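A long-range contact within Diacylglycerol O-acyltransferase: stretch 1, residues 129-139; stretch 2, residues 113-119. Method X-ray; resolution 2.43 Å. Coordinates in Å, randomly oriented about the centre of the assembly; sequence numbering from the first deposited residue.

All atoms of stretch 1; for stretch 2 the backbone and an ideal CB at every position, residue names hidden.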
ATOM      1  N   ALA B 129      13.645  10.049   9.787  1.00 52.75           N
ATOM      2  CA  ALA B 129      13.588   9.969   8.330  1.00 58.67           C
ATOM      3  C   ALA B 129      12.285  10.552   7.796  1.00 53.83           C
ATOM      4  O   ALA B 129      11.242  10.510   8.453  1.00 60.47           O
ATOM      5  CB  ALA B 129      13.732   8.523   7.826  1.00 54.42           C
ATOM      6  N   LEU B 130      12.352  11.095   6.588  1.00 48.51           N
ATOM      7  CA  LEU B 130      11.160  11.453   5.832  1.00 54.13           C
ATOM      8  C   LEU B 130      11.136  10.592   4.582  1.00 50.34           C
ATOM      9  O   LEU B 130      12.086  10.627   3.788  1.00 42.07           O
ATOM     10  CB  LEU B 130      11.131  12.933   5.445  1.00 47.14           C
ATOM     11  CG  LEU B 130      10.607  13.993   6.400  1.00 60.48           C
ATOM     12  CD1 LEU B 130      10.253  15.224   5.585  1.00 58.96           C
ATOM     13  CD2 LEU B 130       9.415  13.510   7.266  1.00 55.35           C
ATOM     14  N   TYR B 131      10.058   9.829   4.405  1.00 49.36           N
ATOM     15  CA  TYR B 131       9.785   9.164   3.139  1.00 44.62           C
ATOM     16  C   TYR B 131       8.598   9.844   2.487  1.00 46.12           C
ATOM     17  O   TYR B 131       7.478   9.765   3.006  1.00 53.49           O
ATOM     18  CB  TYR B 131       9.522   7.670   3.296  1.00 41.40           C
ATOM     19  CG  TYR B 131       8.970   7.088   1.999  1.00 44.24           C
ATOM     20  CD1 TYR B 131       9.800   6.891   0.879  1.00 46.60           C
ATOM     21  CD2 TYR B 131       7.617   6.801   1.879  1.00 49.51           C
ATOM     22  CE1 TYR B 131       9.293   6.394  -0.309  1.00 50.09           C
ATOM     23  CE2 TYR B 131       7.089   6.316   0.695  1.00 57.95           C
ATOM     24  CZ  TYR B 131       7.923   6.107  -0.394  1.00 49.10           C
ATOM     25  OH  TYR B 131       7.351   5.608  -1.526  1.00 45.24           O
ATOM     26  N   THR B 132       8.836  10.458   1.330  1.00 44.70           N
ATOM     27  CA  THR B 132       7.834  11.202   0.581  1.00 48.86           C
ATOM     28  C   THR B 132       7.503  10.470  -0.710  1.00 49.43           C
ATOM     29  O   THR B 132       8.399   9.996  -1.402  1.00 50.63           O
ATOM     30  CB  THR B 132       8.339  12.612   0.267  1.00 47.22           C
ATOM     31  OG1 THR B 132       8.727  13.246   1.489  1.00 54.42           O
ATOM     32  CG2 THR B 132       7.271  13.449  -0.409  1.00 50.23           C
ATOM     33  N   LYS B 133       6.215  10.395  -1.040  1.00 53.73           N
ATOM     34  CA  LYS B 133       5.727   9.653  -2.201  1.00 48.13           C
ATOM     35  C   LYS B 133       4.817  10.585  -2.981  1.00 50.00           C
ATOM     36  O   LYS B 133       3.821  11.068  -2.430  1.00 56.15           O
ATOM     37  CB  LYS B 133       4.961   8.393  -1.754  1.00 50.47           C
ATOM     38  CG  LYS B 133       4.379   7.535  -2.867  1.00 51.77           C
ATOM     39  CD  LYS B 133       3.274   6.587  -2.398  1.00 48.23           C
ATOM     40  CE  LYS B 133       3.675   5.729  -1.199  1.00 50.16           C
ATOM     41  NZ  LYS B 133       3.201   4.319  -1.410  1.00 43.64           N
ATOM     42  N   VAL B 134       5.143  10.853  -4.247  1.00 47.04           N
ATOM     43  CA  VAL B 134       4.277  11.678  -5.091  1.00 54.35           C
ATOM     44  C   VAL B 134       4.080  10.997  -6.435  1.00 52.26           C
ATOM     45  O   VAL B 134       5.028  10.447  -7.006  1.00 51.31           O
ATOM     46  CB  VAL B 134       4.826  13.107  -5.297  1.00 55.69           C
ATOM     47  CG1 VAL B 134       3.811  13.957  -6.077  1.00 54.59           C
ATOM     48  CG2 VAL B 134       5.116  13.759  -3.959  1.00 57.49           C
ATOM     49  N   HIS B 135       2.857  11.059  -6.953  1.00 50.37           N
ATOM     50  CA  HIS B 135       2.579  10.463  -8.250  1.00 53.55           C
ATOM     51  C   HIS B 135       3.191  11.287  -9.382  1.00 57.77           C
ATOM     52  O   HIS B 135       3.108  12.518  -9.393  1.00 58.72           O
ATOM     53  CB  HIS B 135       1.075  10.319  -8.462  1.00 53.36           C
ATOM     54  CG  HIS B 135       0.724   9.303  -9.506  1.00 55.96           C
ATOM     55  ND1 HIS B 135       0.651   9.611 -10.846  1.00 52.12           N
ATOM     56  CD2 HIS B 135       0.481   7.974  -9.409  1.00 52.55           C
ATOM     57  CE1 HIS B 135       0.343   8.522 -11.528  1.00 54.43           C
ATOM     58  NE2 HIS B 135       0.243   7.512 -10.681  1.00 53.72           N
ATOM     59  N   HIS B 136       3.793  10.593 -10.356  1.00 55.64           N
ATOM     60  CA  HIS B 136       4.445  11.272 -11.478  1.00 64.29           C
ATOM     61  C   HIS B 136       3.465  12.112 -12.304  1.00 60.83           C
ATOM     62  O   HIS B 136       3.862  13.129 -12.883  1.00 66.59           O
ATOM     63  CB  HIS B 136       5.158  10.245 -12.370  1.00 62.52           C
ATOM     64  CG  HIS B 136       6.354  10.786 -13.097  1.00 67.27           C
ATOM     65  ND1 HIS B 136       6.254  11.658 -14.162  1.00 69.40           N
ATOM     66  CD2 HIS B 136       7.679  10.561 -12.921  1.00 69.50           C
ATOM     67  CE1 HIS B 136       7.464  11.955 -14.601  1.00 67.23           C
ATOM     68  NE2 HIS B 136       8.346  11.301 -13.868  1.00 68.64           N
ATOM     69  N   SER B 137       2.194  11.712 -12.379  1.00 58.22           N
ATOM     70  CA  SER B 137       1.194  12.567 -13.024  1.00 64.60           C
ATOM     71  C   SER B 137       1.083  13.933 -12.364  1.00 65.10           C
ATOM     72  O   SER B 137       0.707  14.905 -13.024  1.00 66.90           O
ATOM     73  CB  SER B 137      -0.176  11.909 -13.009  1.00 59.39           C
ATOM     74  OG  SER B 137      -0.354  11.155 -14.189  1.00 68.73           O
ATOM     75  N   LEU B 138       1.389  14.026 -11.070  1.00 62.45           N
ATOM     76  CA  LEU B 138       1.244  15.272 -10.332  1.00 64.90           C
ATOM     77  C   LEU B 138       2.554  16.041 -10.230  1.00 63.31           C
ATOM     78  O   LEU B 138       2.558  17.269 -10.345  1.00 68.20           O
ATOM     79  CB  LEU B 138       0.692  14.993  -8.927  1.00 62.52           C
ATOM     80  CG  LEU B 138       0.231  16.241  -8.178  1.00 65.48           C
ATOM     81  CD1 LEU B 138      -1.054  16.774  -8.808  1.00 65.87           C
ATOM     82  CD2 LEU B 138       0.030  15.955  -6.693  1.00 70.50           C
ATOM     83  N   VAL B 139       3.665  15.355  -9.986  1.00 62.95           N
ATOM     84  CA  VAL B 139       4.986  15.974  -9.948  1.00 66.99           C
ATOM     85  C   VAL B 139       5.998  14.996 -10.538  1.00 67.82           C
ATOM     86  O   VAL B 139       6.103  13.853 -10.077  1.00 63.41           O
ATOM     87  CB  VAL B 139       5.396  16.369  -8.517  1.00 67.50           C
ATOM     88  CG1 VAL B 139       6.816  16.907  -8.490  1.00 60.29           C
ATOM     89  CG2 VAL B 139       4.420  17.389  -7.928  1.00 64.47           C
ATOM     90  N   UNK B 113      -5.525  14.000  -3.662  1.00 60.39           N
ATOM     91  CA  UNK B 113      -4.217  14.457  -4.147  1.00 58.36           C
ATOM     92  C   UNK B 113      -3.162  13.405  -3.845  1.00 55.82           C
ATOM     93  O   UNK B 113      -3.147  12.806  -2.768  1.00 55.42           O
ATOM     94  CB  UNK B 113      -3.833  15.795  -3.512  1.00 58.36           C
ATOM     95  N   UNK B 114      -2.318  13.128  -4.825  1.00 54.93           N
ATOM     96  CA  UNK B 114      -1.542  11.897  -4.795  1.00 51.27           C
ATOM     97  C   UNK B 114      -0.146  12.151  -4.226  1.00 56.17           C
ATOM     98  O   UNK B 114       0.880  12.041  -4.902  1.00 56.16           O
ATOM     99  CB  UNK B 114      -1.444  11.295  -6.198  1.00 51.27           C
ATOM    100  N   UNK B 115      -0.121  12.458  -2.929  1.00 51.94           N
ATOM    101  CA  UNK B 115       1.148  12.586  -2.237  1.00 49.92           C
ATOM    102  C   UNK B 115       1.012  12.023  -0.832  1.00 52.89           C
ATOM    103  O   UNK B 115      -0.070  12.033  -0.251  1.00 54.64           O
ATOM    104  CB  UNK B 115       1.607  14.045  -2.198  1.00 49.92           C
ATOM    105  N   UNK B 116       2.114  11.495  -0.310  1.00 50.15           N
ATOM    106  CA  UNK B 116       2.201  11.103   1.088  1.00 50.33           C
ATOM    107  C   UNK B 116       3.549  11.549   1.626  1.00 52.84           C
ATOM    108  O   UNK B 116       4.554  11.503   0.905  1.00 55.41           O
ATOM    109  CB  UNK B 116       2.011   9.594   1.258  1.00 50.33           C
ATOM    110  N   UNK B 117       3.571  11.974   2.885  1.00 49.28           N
ATOM    111  CA  UNK B 117       4.810  12.164   3.634  1.00 48.02           C
ATOM    112  C   UNK B 117       4.781  11.231   4.839  1.00 51.41           C
ATOM    113  O   UNK B 117       3.812  11.226   5.608  1.00 49.49           O
ATOM    114  CB  UNK B 117       4.984  13.621   4.067  1.00 48.02           C
ATOM    115  N   UNK B 118       5.847  10.458   5.008  1.00 50.13           N
ATOM    116  CA  UNK B 118       5.968   9.486   6.084  1.00 46.20           C
ATOM    117  C   UNK B 118       7.127   9.912   6.983  1.00 54.93           C
ATOM    118  O   UNK B 118       8.298   9.817   6.592  1.00 53.42           O
ATOM    119  CB  UNK B 118       6.181   8.074   5.536  1.00 46.20           C
ATOM    120  N   UNK B 119       6.804  10.374   8.190  1.00 55.51           N
ATOM    121  CA  UNK B 119       7.807  10.658   9.204  1.00 51.36           C
ATOM    122  C   UNK B 119       8.059   9.387  10.009  1.00 51.79           C
ATOM    123  O   UNK B 119       7.157   8.882  10.687  1.00 57.09           O
ATOM    124  CB  UNK B 119       7.364  11.807  10.112  1.00 51.36           C
TER

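Strand 115-119 of stretch 2 runs antiparallel to strand 129-135, with an angle of 169° between their directions. Side chains alternate between two faces of the sheet. One face carries Leu-130, Thr-132 and Val-134; the other carries Tyr-131 and Lys-133.

Position 113 lies before the strand. Its CA-to-CB bond points sideways, and the ideal CB is 5.0 Å from Leu-138 CD2. Phi is -48° and psi 135°, and the position makes no backbone hydrogen bond to stretch 1. Many residues would fit, proline among them. The residue is Pro-113, with a C-gamma endo pucker and little contact.

Position 114 points toward stretch 1. Its ideal CB is 3.5 Å from His-135 CB, with the imidazole beyond it and Leu-138 CD2 4.9 Å away. The backbone O of 114 accepts a hydrogen bond from His-135 N at 3.0 Å. A medium or long apolar chain would suit: leucine, isoleucine or methionine, of which methionine is the most flexible. The residue is Met-114. Its SD sits over one face of the His-135 ring, 4.3 Å from SD to the ring centroid. It has the largest covered area in stretch 2.

Position 115 is a non-hydrogen-bonded partner of Val-134. The ideal CB lies 3.9 Å from Val-134 CG2, so an apolar or aromatic residue is expected. The residue is Trp-115, chi1 p. Its CB packs on Val-134 CG2 at 3.9 Å, while the indole leads away from stretch 1. NE1 is hydrogen-bonded elsewhere in the structure.

Position 116 pairs with Lys-133 through two backbone hydrogen bonds: 116 N to Lys-133 O and Lys-133 N to 116 O, each 2.8 Å. The CB shares a face with the lysine chain, which offers a positive charge. Glutamate or aspartate would answer it; glutamine could also fit. The residue is Glu-116. Its OE1 forms a long salt bridge with Lys-133 NZ, 3.9 Å apart.

Position 117 is on the face of Leu-130 and Thr-132. The ideal CB is 4.6 Å from Thr-132 OG1 and 5.5 Å from Leu-130 CD2. A beta-branched residue, valine, isoleucine or threonine, would suit the extended backbone. The residue is Val-117, chi1 t. Val-117 CG1 meets Leu-130 CD2 at 4.0 Å and Thr-132 OG1 at 4.1 Å.

Position 118 pairs with Tyr-131 through 118 N to Tyr-131 O, 2.7 Å, and Tyr-131 N to 118 O, 2.8 Å. The phenol ring lies on the same face, so an aromatic or a long aliphatic chain is plausible. The residue is His-118. The Tyr-131 edge approaches its face, with ring centroids 5.6 Å apart and planes at 65°. His-118 NE2 also donates to Glu-116 OE1 at 2.8 Å, linking the two neighbours on this face.

Position 119 is the non-hydrogen-bonded partner of Leu-130 and shares its face; its ideal CB is 3.9 Å from Leu-130 CD2. Leucine, isoleucine, valine or methionine would fit. The residue is Leu-119, whose CD1 packs 3.8 Å from Leu-130 CD2.

Stretch 2, residues 113-119: PMWEVHL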
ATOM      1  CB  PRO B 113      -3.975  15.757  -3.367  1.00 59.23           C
ATOM      2  CG  PRO B 113      -5.052  15.792  -2.308  1.00 60.22           C
ATOM      3  CD  PRO B 113      -6.193  15.024  -2.845  1.00 60.69           C
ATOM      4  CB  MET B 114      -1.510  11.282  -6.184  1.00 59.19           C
ATOM      5  CG  MET B 114      -2.915  11.051  -6.733  1.00 55.85           C
ATOM      6  SD  MET B 114      -2.960  10.057  -8.232  1.00 55.30           S
ATOM      7  CE  MET B 114      -3.376  11.298  -9.475  1.00 57.19           C
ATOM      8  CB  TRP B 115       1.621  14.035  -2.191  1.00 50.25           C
ATOM      9  CG  TRP B 115       0.703  14.958  -1.461  1.00 56.20           C
ATOM     10  CD1 TRP B 115      -0.340  15.667  -1.990  1.00 57.27           C
ATOM     11  CD2 TRP B 115       0.752  15.297  -0.069  1.00 50.67           C
ATOM     12  NE1 TRP B 115      -0.946  16.415  -1.014  1.00 54.37           N
ATOM     13  CE2 TRP B 115      -0.295  16.208   0.176  1.00 57.60           C
ATOM     14  CE3 TRP B 115       1.573  14.913   0.995  1.00 53.74           C
ATOM     15  CZ2 TRP B 115      -0.537  16.745   1.442  1.00 56.85           C
ATOM     16  CZ3 TRP B 115       1.336  15.451   2.250  1.00 57.16           C
ATOM     17  CH2 TRP B 115       0.294  16.359   2.460  1.00 56.55           C
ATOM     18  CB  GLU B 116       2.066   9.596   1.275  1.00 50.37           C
ATOM     19  CG  GLU B 116       0.719   9.025   0.894  1.00 54.15           C
ATOM     20  CD  GLU B 116       0.766   7.527   0.633  1.00 58.94           C
ATOM     21  OE1 GLU B 116       1.678   6.833   1.143  1.00 57.31           O
ATOM     22  OE2 GLU B 116      -0.114   7.042  -0.108  1.00 67.91           O
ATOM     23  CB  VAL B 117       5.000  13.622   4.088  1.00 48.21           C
ATOM     24  CG1 VAL B 117       6.329  13.775   4.790  1.00 46.09           C
ATOM     25  CG2 VAL B 117       4.870  14.581   2.919  1.00 48.25           C
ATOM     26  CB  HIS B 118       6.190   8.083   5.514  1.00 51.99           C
ATOM     27  CG  HIS B 118       5.004   7.522   4.783  1.00 55.37           C
ATOM     28  ND1 HIS B 118       4.372   6.359   5.172  1.00 53.02           N
ATOM     29  CD2 HIS B 118       4.341   7.961   3.681  1.00 52.75           C
ATOM     30  CE1 HIS B 118       3.368   6.109   4.350  1.00 54.53           C
ATOM     31  NE2 HIS B 118       3.327   7.066   3.437  1.00 57.78           N
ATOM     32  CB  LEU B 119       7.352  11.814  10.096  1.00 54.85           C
ATOM     33  CG  LEU B 119       8.155  12.164  11.357  1.00 57.22           C
ATOM     34  CD1 LEU B 119       9.556  12.577  10.958  1.00 52.64           C
ATOM     35  CD2 LEU B 119       7.452  13.275  12.179  1.00 52.10           C
TER
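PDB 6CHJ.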